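Local coordinates for chitinase (Chromobacterium violaceum, PDB 4TXG), which probably binds chitin and hydrolyses its glycosidic bonds, as a chitinase of glycoside hydrolase family 18, at residues A[209-214]-A[231-236]; A[691-696]-A[771-776]. All coordinates share one frame; numbering follows the deposited sequence.

Contact 1 of 2, residues A[209-214]-A[231-236]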
ATOM      1  N   PRO A 209       0.939 -22.780  12.148  1.00 10.90           N
ATOM      2  CA  PRO A 209      -0.467 -22.541  11.785  1.00  9.72           C
ATOM      3  C   PRO A 209      -0.731 -22.599  10.276  1.00  9.32           C
ATOM      4  O   PRO A 209      -1.858 -22.909   9.892  1.00  9.83           O
ATOM      5  CB  PRO A 209      -0.743 -21.134  12.340  1.00 13.77           C
ATOM      6  CG  PRO A 209       0.622 -20.479  12.441  1.00 13.95           C
ATOM      7  CD  PRO A 209       1.562 -21.609  12.791  1.00 10.30           C
ATOM      8  N   ALA A 210       0.274 -22.333   9.445  1.00  8.54           N
ATOM      9  CA  ALA A 210       0.067 -22.356   7.999  1.00  9.72           C
ATOM     10  C   ALA A 210      -0.231 -23.758   7.478  1.00 10.95           C
ATOM     11  O   ALA A 210      -1.128 -23.935   6.653  1.00  9.49           O
ATOM     12  CB  ALA A 210       1.284 -21.787   7.268  1.00  9.30           C
ATOM     13  N   THR A 211       0.531 -24.745   7.942  1.00  8.51           N
ATOM     14  CA  THR A 211       0.471 -26.081   7.333  1.00  8.65           C
ATOM     15  C   THR A 211       0.386 -27.247   8.303  1.00  9.60           C
ATOM     16  O   THR A 211       0.276 -28.396   7.862  1.00 10.50           O
ATOM     17  CB  THR A 211       1.705 -26.345   6.430  1.00 11.18           C
ATOM     18  OG1 THR A 211       2.886 -26.425   7.237  1.00 12.89           O
ATOM     19  CG2 THR A 211       1.870 -25.244   5.393  1.00 11.89           C
ATOM     20  N   ASP A 212       0.445 -26.991   9.609  1.00  9.82           N
ATOM     21  CA  ASP A 212       0.451 -28.112  10.563  1.00 10.75           C
ATOM     22  C   ASP A 212      -0.396 -27.837  11.796  1.00 14.69           C
ATOM     23  O   ASP A 212       0.069 -27.946  12.934  1.00 17.22           O
ATOM     24  CB  ASP A 212       1.884 -28.453  10.996  1.00 13.22           C
ATOM     25  CG  ASP A 212       1.970 -29.802  11.699  1.00 18.81           C
ATOM     26  OD1 ASP A 212       1.121 -30.670  11.396  1.00 19.29           O
ATOM     27  OD2 ASP A 212       2.865 -30.000  12.554  1.00 19.19           O
ATOM     28  N   MET A 213      -1.656 -27.500  11.566  1.00 11.42           N
ATOM     29  CA  MET A 213      -2.555 -27.186  12.658  1.00 13.08           C
ATOM     30  C   MET A 213      -3.947 -27.633  12.253  1.00 12.56           C
ATOM     31  O   MET A 213      -4.279 -27.647  11.071  1.00 11.97           O
ATOM     32  CB  MET A 213      -2.504 -25.679  12.979  1.00 13.20           C
ATOM     33  CG  MET A 213      -3.418 -25.247  14.117  1.00 15.49           C
ATOM     34  SD  MET A 213      -3.099 -23.540  14.610  1.00 16.13           S
ATOM     35  CE  MET A 213      -1.506 -23.675  15.430  1.00 17.59           C
ATOM     36  N   SER A 214      -4.760 -28.024  13.227  1.00 12.90           N
ATOM     37  CA  SER A 214      -6.138 -28.384  12.922  1.00 12.42           C
ATOM     38  C   SER A 214      -7.037 -27.869  14.033  1.00 15.70           C
ATOM     39  O   SER A 214      -6.558 -27.484  15.104  1.00 17.35           O
ATOM     40  CB  SER A 214      -6.289 -29.901  12.742  1.00 16.95           C
ATOM     41  OG  SER A 214      -6.063 -30.587  13.956  1.00 24.16           O
ATOM     42  N   GLY A 231      -3.495 -26.976   8.469  1.00 10.93           N
ATOM     43  CA  GLY A 231      -3.429 -25.559   8.800  1.00  9.13           C
ATOM     44  C   GLY A 231      -4.314 -24.623   7.991  1.00 10.26           C
ATOM     45  O   GLY A 231      -5.247 -25.058   7.302  1.00  8.83           O
ATOM     46  N   HIS A 232      -4.037 -23.320   8.104  1.00  8.63           N
ATOM     47  CA  HIS A 232      -4.770 -22.311   7.337  1.00  8.42           C
ATOM     48  C   HIS A 232      -4.763 -22.626   5.840  1.00  8.09           C
ATOM     49  O   HIS A 232      -5.759 -22.413   5.149  1.00  9.48           O
ATOM     50  CB  HIS A 232      -4.166 -20.912   7.519  1.00  8.23           C
ATOM     51  CG  HIS A 232      -4.242 -20.364   8.916  1.00  8.63           C
ATOM     52  ND1 HIS A 232      -5.410 -20.308   9.643  1.00 10.14           N
ATOM     53  CD2 HIS A 232      -3.285 -19.797   9.688  1.00  8.68           C
ATOM     54  CE1 HIS A 232      -5.165 -19.751  10.820  1.00  9.49           C
ATOM     55  NE2 HIS A 232      -3.891 -19.420  10.865  1.00  9.23           N
ATOM     56  N   PHE A 233      -3.628 -23.100   5.332  1.00  7.87           N
ATOM     57  CA  PHE A 233      -3.482 -23.287   3.888  1.00  7.73           C
ATOM     58  C   PHE A 233      -4.440 -24.356   3.353  1.00  7.87           C
ATOM     59  O   PHE A 233      -4.967 -24.238   2.247  1.00  7.84           O
ATOM     60  CB  PHE A 233      -2.043 -23.668   3.526  1.00  7.50           C
ATOM     61  CG  PHE A 233      -1.048 -22.514   3.608  1.00  7.24           C
ATOM     62  CD1 PHE A 233      -1.416 -21.277   4.107  1.00  8.82           C
ATOM     63  CD2 PHE A 233       0.263 -22.697   3.179  1.00 10.22           C
ATOM     64  CE1 PHE A 233      -0.492 -20.233   4.186  1.00  8.04           C
ATOM     65  CE2 PHE A 233       1.192 -21.670   3.247  1.00  9.45           C
ATOM     66  CZ  PHE A 233       0.811 -20.431   3.744  1.00  8.53           C
ATOM     67  N   ASN A 234      -4.641 -25.410   4.134  1.00  8.17           N
ATOM     68  CA  ASN A 234      -5.583 -26.463   3.756  1.00  8.42           C
ATOM     69  C   ASN A 234      -6.993 -25.876   3.559  1.00 10.35           C
ATOM     70  O   ASN A 234      -7.659 -26.133   2.547  1.00  8.94           O
ATOM     71  CB  ASN A 234      -5.581 -27.566   4.826  1.00  8.77           C
ATOM     72  CG  ASN A 234      -6.404 -28.782   4.430  1.00  9.73           C
ATOM     73  OD1 ASN A 234      -7.623 -28.693   4.261  1.00  9.49           O
ATOM     74  ND2 ASN A 234      -5.745 -29.931   4.312  1.00  9.21           N
ATOM     75  N   LEU A 235      -7.441 -25.076   4.520  1.00 10.09           N
ATOM     76  CA  LEU A 235      -8.752 -24.443   4.416  1.00  8.90           C
ATOM     77  C   LEU A 235      -8.813 -23.451   3.243  1.00  8.91           C
ATOM     78  O   LEU A 235      -9.812 -23.408   2.530  1.00 10.47           O
ATOM     79  CB  LEU A 235      -9.115 -23.748   5.738  1.00 11.68           C
ATOM     80  CG  LEU A 235      -9.402 -24.730   6.887  1.00 12.51           C
ATOM     81  CD1 LEU A 235      -9.753 -24.016   8.189  1.00 14.18           C
ATOM     82  CD2 LEU A 235     -10.532 -25.680   6.486  1.00 14.50           C
ATOM     83  N   LEU A 236      -7.752 -22.676   3.022  1.00  8.33           N
ATOM     84  CA  LEU A 236      -7.750 -21.749   1.882  1.00  8.19           C
ATOM     85  C   LEU A 236      -7.953 -22.507   0.571  1.00  9.61           C
ATOM     86  O   LEU A 236      -8.767 -22.116  -0.271  1.00  9.55           O
ATOM     87  CB  LEU A 236      -6.446 -20.938   1.825  1.00  9.29           C
ATOM     88  CG  LEU A 236      -6.232 -19.906   2.935  1.00  9.27           C
ATOM     89  CD1 LEU A 236      -4.855 -19.261   2.759  1.00 11.61           C
ATOM     90  CD2 LEU A 236      -7.317 -18.848   2.923  1.00  8.35           C
TER

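Contact 2 of 2, residues A[691-696]-A[771-776]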
ATOM      1  N   GLY A 691      15.862  22.344 -32.317  1.00 16.27           N
ATOM      2  CA  GLY A 691      15.533  23.256 -31.237  1.00 17.69           C
ATOM      3  C   GLY A 691      14.071  23.646 -31.339  1.00 15.70           C
ATOM      4  O   GLY A 691      13.527  23.738 -32.438  1.00 14.30           O
ATOM      5  N   GLY A 692      13.419  23.846 -30.200  1.00 14.01           N
ATOM      6  CA  GLY A 692      11.999  24.134 -30.207  1.00 15.26           C
ATOM      7  C   GLY A 692      11.123  22.896 -30.079  1.00 12.21           C
ATOM      8  O   GLY A 692       9.918  23.017 -29.855  1.00 13.49           O
ATOM      9  N   THR A 693      11.711  21.709 -30.226  1.00 11.13           N
ATOM     10  CA  THR A 693      10.966  20.461 -30.027  1.00 10.73           C
ATOM     11  C   THR A 693      10.368  20.449 -28.613  1.00 12.93           C
ATOM     12  O   THR A 693      11.065  20.757 -27.646  1.00 12.31           O
ATOM     13  CB  THR A 693      11.870  19.216 -30.252  1.00 12.34           C
ATOM     14  OG1 THR A 693      12.287  19.170 -31.627  1.00 12.12           O
ATOM     15  CG2 THR A 693      11.128  17.939 -29.919  1.00 10.29           C
ATOM     16  N   GLU A 694       9.081  20.121 -28.490  1.00 10.57           N
ATOM     17  CA  GLU A 694       8.405  20.226 -27.194  1.00 10.35           C
ATOM     18  C   GLU A 694       8.145  18.872 -26.555  1.00 12.92           C
ATOM     19  O   GLU A 694       7.580  17.975 -27.178  1.00 13.95           O
ATOM     20  CB  GLU A 694       7.078  20.974 -27.331  1.00 12.54           C
ATOM     21  CG  GLU A 694       6.356  21.155 -25.999  1.00 14.03           C
ATOM     22  CD  GLU A 694       5.066  21.934 -26.128  1.00 20.25           C
ATOM     23  OE1 GLU A 694       4.591  22.106 -27.271  1.00 21.71           O
ATOM     24  OE2 GLU A 694       4.532  22.378 -25.085  1.00 17.49           O
ATOM     25  N   PHE A 695       8.559  18.730 -25.302  1.00  9.07           N
ATOM     26  CA  PHE A 695       8.277  17.519 -24.554  1.00  8.69           C
ATOM     27  C   PHE A 695       7.212  17.841 -23.522  1.00 10.84           C
ATOM     28  O   PHE A 695       7.329  18.842 -22.820  1.00 13.57           O
ATOM     29  CB  PHE A 695       9.540  16.983 -23.874  1.00  8.56           C
ATOM     30  CG  PHE A 695      10.726  16.856 -24.802  1.00 12.23           C
ATOM     31  CD1 PHE A 695      10.742  15.896 -25.800  1.00 13.56           C
ATOM     32  CD2 PHE A 695      11.827  17.682 -24.653  1.00 13.82           C
ATOM     33  CE1 PHE A 695      11.831  15.770 -26.657  1.00 12.75           C
ATOM     34  CE2 PHE A 695      12.929  17.563 -25.505  1.00 17.25           C
ATOM     35  CZ  PHE A 695      12.922  16.597 -26.506  1.00 12.79           C
ATOM     36  N   GLN A 696       6.170  17.017 -23.445  1.00  9.43           N
ATOM     37  CA  GLN A 696       5.176  17.165 -22.384  1.00  8.14           C
ATOM     38  C   GLN A 696       5.009  15.853 -21.632  1.00  9.93           C
ATOM     39  O   GLN A 696       5.263  14.782 -22.177  1.00 10.26           O
ATOM     40  CB  GLN A 696       3.820  17.603 -22.939  1.00  8.36           C
ATOM     41  CG  GLN A 696       3.792  19.005 -23.514  1.00 12.40           C
ATOM     42  CD  GLN A 696       2.381  19.466 -23.839  1.00 16.10           C
ATOM     43  OE1 GLN A 696       1.403  18.758 -23.580  1.00 19.39           O
ATOM     44  NE2 GLN A 696       2.267  20.664 -24.398  1.00 14.99           N
ATOM     45  N   VAL A 771       6.033  13.964 -27.632  1.00 10.32           N
ATOM     46  CA  VAL A 771       7.087  14.733 -28.276  1.00 10.29           C
ATOM     47  C   VAL A 771       6.463  15.536 -29.407  1.00 14.30           C
ATOM     48  O   VAL A 771       5.857  14.964 -30.317  1.00 13.06           O
ATOM     49  CB  VAL A 771       8.208  13.821 -28.812  1.00  9.44           C
ATOM     50  CG1 VAL A 771       9.280  14.653 -29.530  1.00 10.61           C
ATOM     51  CG2 VAL A 771       8.822  13.012 -27.665  1.00  9.08           C
ATOM     52  N   GLY A 772       6.587  16.860 -29.334  1.00 11.29           N
ATOM     53  CA  GLY A 772       6.040  17.737 -30.350  1.00 11.55           C
ATOM     54  C   GLY A 772       7.139  18.109 -31.321  1.00 16.60           C
ATOM     55  O   GLY A 772       8.040  18.884 -30.997  1.00 15.10           O
ATOM     56  N   LEU A 773       7.056  17.547 -32.519  1.00 15.07           N
ATOM     57  CA  LEU A 773       8.156  17.594 -33.474  1.00 18.14           C
ATOM     58  C   LEU A 773       7.673  18.041 -34.843  1.00 18.01           C
ATOM     59  O   LEU A 773       6.860  17.361 -35.462  1.00 17.03           O
ATOM     60  CB  LEU A 773       8.808  16.213 -33.560  1.00 18.29           C
ATOM     61  CG  LEU A 773       9.838  15.934 -34.643  1.00 21.20           C
ATOM     62  CD1 LEU A 773      11.012  16.877 -34.506  1.00 23.62           C
ATOM     63  CD2 LEU A 773      10.293  14.483 -34.549  1.00 23.04           C
ATOM     64  N   ASN A 774       8.178  19.182 -35.309  1.00 19.74           N
ATOM     65  CA  ASN A 774       7.790  19.742 -36.608  1.00 23.80           C
ATOM     66  C   ASN A 774       6.280  19.730 -36.869  1.00 24.51           C
ATOM     67  O   ASN A 774       5.828  19.304 -37.931  1.00 25.87           O
ATOM     68  CB  ASN A 774       8.509  19.000 -37.735  1.00 31.55           C
ATOM     69  CG  ASN A 774      10.006  19.203 -37.695  1.00 39.16           C
ATOM     70  OD1 ASN A 774      10.780  18.291 -37.988  1.00 41.13           O
ATOM     71  ND2 ASN A 774      10.427  20.405 -37.315  1.00 41.85           N
ATOM     72  N   GLY A 775       5.503  20.180 -35.892  1.00 20.79           N
ATOM     73  CA  GLY A 775       4.069  20.334 -36.078  1.00 22.70           C
ATOM     74  C   GLY A 775       3.204  19.120 -35.770  1.00 27.23           C
ATOM     75  O   GLY A 775       1.974  19.205 -35.814  1.00 28.51           O
ATOM     76  N   LYS A 776       3.834  17.995 -35.449  1.00 20.42           N
ATOM     77  CA  LYS A 776       3.095  16.770 -35.152  1.00 22.93           C
ATOM     78  C   LYS A 776       3.415  16.284 -33.739  1.00 19.83           C
ATOM     79  O   LYS A 776       4.530  16.474 -33.248  1.00 19.59           O
ATOM     80  CB  LYS A 776       3.422  15.684 -36.186  1.00 31.18           C
ATOM     81  CG  LYS A 776       2.753  14.338 -35.932  1.00 42.54           C
ATOM     82  CD  LYS A 776       2.116  13.777 -37.196  1.00 53.95           C
ATOM     83  CE  LYS A 776       3.156  13.408 -38.247  1.00 59.84           C
ATOM     84  NZ  LYS A 776       3.739  12.055 -38.021  1.00 60.41           N
TER
HETATM   85  O   HOH W   1      10.304  20.413 -33.517  1.00 19.48           O

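Contact 1 of 2, residues A[209-214]-A[231-236]
At the N-terminal end of helix 231-242, in the glycoside hydrolase family 18 part of the chain, the backbone amides of 231-233 donate hydrogen bonds to main-chain carbonyls of the preceding loop, with Pro209 and Ala210 meeting His232 and Phe233. Pro209 O accepts from His232 N at 2.8 Å, and one residue on, Ala210 O takes the N-H of Phe233 at 2.9 Å; both bonds are nearly straight. A third, more bent bond runs from Gly231 N to Met213 O (2.8 Å, 137° at the hydrogen). Three successive amides are thus satisfied by a loop that curls round Gly231, whose phi is positive and whose CA lies close against Pro209 O.

The aromatic side chains continue the fit. CG of Phe233 stands anti to its own carbonyl carbon (chi1 -74°), beside the backbone N, which brings it up against Ala210 O, and Ala210 CB sits over one ring face in a CH-pi contact, 3.9 Å from the centroid and shifted toward the rim. Thr211 CG2 reaches Phe233 CD2 at 3.7 Å, the two side chains crossing at a slant. His232 CD2 lies 3.4 Å from Pro209 O, oblique to the ring, while His232 NE2 is hydrogen-bonded to Ser162 O. Tyr188, on barrel strand 185-193, Tyr304 and Phe306 pack edge-to-face with Phe233, and Phe160 does so with His232. The amino end of the helix thus has its amides bonded to loop carbonyls, on a helix that leads into strand 247-253 of the TIM barrel.

Contact 2 of 2, residues A[691-696]-A[771-776]
Phe695 and Val771 lie side by side and point the same way, as a non-hydrogen-bonded antiparallel pair. Val771 CG2 comes to the ring's edge, in its plane, 3.9 Å from Phe695 CD1, while CG1, anti to the backbone N (chi1 178°), meets CE1 of the same ring and also Thr693 CG2. Thr693 crosses Val771 at a slant, and its CG2 rests 3.4 Å from Gly772 O. Its other branch, OG1, runs beside Leu773 CD1; that hydroxyl bonds to Pro690 O and accepts from a water that in turn takes the N-H of Asn774, a bridge to the type I' turn Leu773-Lys776.

Glu694 extends from the other face of the sheet, and its backbone pairs with Gly772 through two bonds: N to Gly772 O at 3.0 Å, and O from Gly772 N at 2.6 Å. Gln696 NE2 reaches Glu694 OE2 at 2.9 Å from well above the carboxylate plane, and Ser738 OG holds that same oxygen.

Strand 694-700 lies between strand 734-740, where Val739 meets Phe695, and strand 767-773, whose turn leads into 776-780; Ile657 of strand 656-657 packs on Val771 and Leu773.

Contacts 1 and 2 are both largely buried, yet they stand on opposite sides of the chain's centre, with nearest atoms about 43 Å apart, and share no element of structure. Contact 1 ties a loop to the amino end of helix 231-242 within the barrel part, and its bonds all run one way, from the amides of 231-233 to loop carbonyls. Contact 2 joins two strands in the Chitinase C region with reciprocal bonds. Each sets a methyl against a phenylalanine ring, but over the ring face in contact 1 and at the ring edge, from a valine, in contact 2, where the other, partly exposed face of the sheet carries polar side chains.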